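Local atomic coordinates of adhesin (Neisseria meningitidis, PDB entry 5MY7), a protein that inhibits lysozyme and probably takes part in adhesion of the bacterium. Residues M108-A111 against P112-I116. Sequence-based numbering, arbitrary orientation.
Sequences MITA and PDNQI
Ala111 and Gln115 close a 3:5 beta hairpin, a type I turn with a G1 beta bulge. It joins strand 107-110 to strand 116-121, an edge strand of its four-stranded antiparallel sheet within this chain. The backbone N of Ala111 gives a nearly straight bond (172°) to Gln115 O at 2.9 Å. Inside this bond lies the turn from Ala111 to Asn114, with Pro112 and Asp113 at its corners. Here Asn114 N reaches Ala111 O, also at 2.9 Å, but comes from above the carbonyl plane. Asn114 holds the left-handed bulge position (phi 77°). Gln115 O also takes a CA-H...O contact from Thr110 CA.

Next to the turn, Thr110 and Ile116 form an antiparallel non-hydrogen-bonded pair. Their side chains cross obliquely on one face of the sheet, and Thr110 OG1 lies 3.8 Å from Ile116 CG1. With CG2 anti to its backbone N, Thr110 brings this methyl against the Asn114-Gln115 backbone, 3.5 Å from Asn114 C. Ile116 CG2 in turn sits near Ile109 O and Met108 CB. Further out, Ile109 bonds through its backbone to Val117 and Phe118, continuing the ladder, while Tyr90 packs against Ala111 and Pro112.

The Asp113 carboxylate bonds to Gln115 twice. With CG between its backbone N and carbonyl carbon (chi1 66°), it reaches that residue from above. Asp113 OD1 accepts from Gln115 N in an Asx turn and lies 3.5 Å from Ala111 CB. Both donors come from above the carboxylate plane. Asp113 OD2, 3.1 Å from Gln115 NE2, lies close to the amide plane of Gln115.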
loop_
_atom_site.group_PDB
_atom_site.type_symbol
_atom_site.label_atom_id
_atom_site.label_comp_id
_atom_site.label_asym_id
_atom_site.label_seq_id
_atom_site.Cartn_x
_atom_site.Cartn_y
_atom_site.Cartn_z
ATOM N N MET A 108 -2.628 5.353 -2.174
ATOM C CA MET A 108 -3.420 6.035 -1.126
ATOM C C MET A 108 -3.633 5.094 0.036
ATOM O O MET A 108 -3.610 3.853 -0.172
ATOM C CB MET A 108 -4.734 6.560 -1.663
ATOM C CG MET A 108 -5.657 5.447 -2.206
ATOM S SD MET A 108 -7.157 6.045 -3.017
ATOM C CE MET A 108 -6.716 7.022 -4.403
ATOM N N ILE A 109 -3.796 5.642 1.256
ATOM C CA ILE A 109 -4.094 4.836 2.458
ATOM C C ILE A 109 -5.284 5.471 3.180
ATOM O O ILE A 109 -5.300 6.691 3.495
ATOM C CB ILE A 109 -2.891 4.716 3.435
ATOM C CG1 ILE A 109 -1.644 4.126 2.729
ATOM C CG2 ILE A 109 -3.244 3.859 4.642
ATOM C CD1 ILE A 109 -0.346 4.157 3.531
ATOM N N THR A 110 -6.297 4.607 3.461
ATOM C CA THR A 110 -7.494 4.984 4.154
ATOM C C THR A 110 -7.466 4.382 5.565
ATOM O O THR A 110 -7.086 3.226 5.753
ATOM C CB THR A 110 -8.748 4.508 3.360
ATOM O OG1 THR A 110 -8.737 5.055 2.035
ATOM C CG2 THR A 110 -10.012 4.967 4.037
ATOM N N ALA A 111 -7.879 5.193 6.549
ATOM C CA ALA A 111 -7.945 4.764 7.948
ATOM C C ALA A 111 -9.218 3.932 8.235
ATOM O O ALA A 111 -10.155 3.910 7.405
ATOM C CB ALA A 111 -7.884 5.995 8.835
ATOM N N PRO A 112 -9.283 3.265 9.390
ATOM C CA PRO A 112 -10.499 2.492 9.752
ATOM C C PRO A 112 -11.803 3.303 9.751
ATOM O O PRO A 112 -12.888 2.711 9.574
ATOM C CB PRO A 112 -10.178 1.998 11.152
ATOM C CG PRO A 112 -8.703 1.837 11.164
ATOM C CD PRO A 112 -8.170 3.009 10.325
ATOM N N ASP A 113 -11.743 4.641 9.903
ATOM C CA ASP A 113 -12.933 5.490 9.894
ATOM C C ASP A 113 -13.370 5.914 8.473
ATOM O O ASP A 113 -14.260 6.795 8.341
ATOM C CB ASP A 113 -12.799 6.717 10.825
ATOM C CG ASP A 113 -11.727 7.717 10.360
ATOM O OD1 ASP A 113 -11.029 7.452 9.357
ATOM O OD2 ASP A 113 -11.599 8.768 11.053
ATOM N N ASN A 114 -12.665 5.381 7.457
ATOM C CA ASN A 114 -12.941 5.689 6.034
ATOM C C ASN A 114 -12.423 7.043 5.540
ATOM O O ASN A 114 -12.699 7.419 4.375
ATOM C CB ASN A 114 -14.472 5.531 5.638
ATOM C CG ASN A 114 -14.679 5.363 4.121
ATOM O OD1 ASN A 114 -14.028 4.480 3.506
ATOM N ND2 ASN A 114 -15.582 6.185 3.504
ATOM N N GLN A 115 -11.624 7.758 6.373
ATOM C CA GLN A 115 -10.951 8.960 5.897
ATOM C C GLN A 115 -9.596 8.622 5.215
ATOM O O GLN A 115 -8.844 7.768 5.727
ATOM C CB GLN A 115 -10.747 9.951 7.061
ATOM C CG GLN A 115 -12.100 10.481 7.590
ATOM C CD GLN A 115 -11.988 11.709 8.449
ATOM O OE1 GLN A 115 -12.175 12.818 7.964
ATOM N NE2 GLN A 115 -11.647 11.521 9.719
ATOM N N ILE A 116 -9.336 9.267 4.072
ATOM C CA ILE A 116 -8.121 9.057 3.335
ATOM C C ILE A 116 -7.032 9.879 4.061
ATOM O O ILE A 116 -7.030 11.083 4.024
ATOM C CB ILE A 116 -8.204 9.395 1.839
ATOM C CG1 ILE A 116 -9.427 8.717 1.179
ATOM C CG2 ILE A 116 -6.943 8.967 1.135
ATOM C CD1 ILE A 116 -9.857 9.296 -0.183
#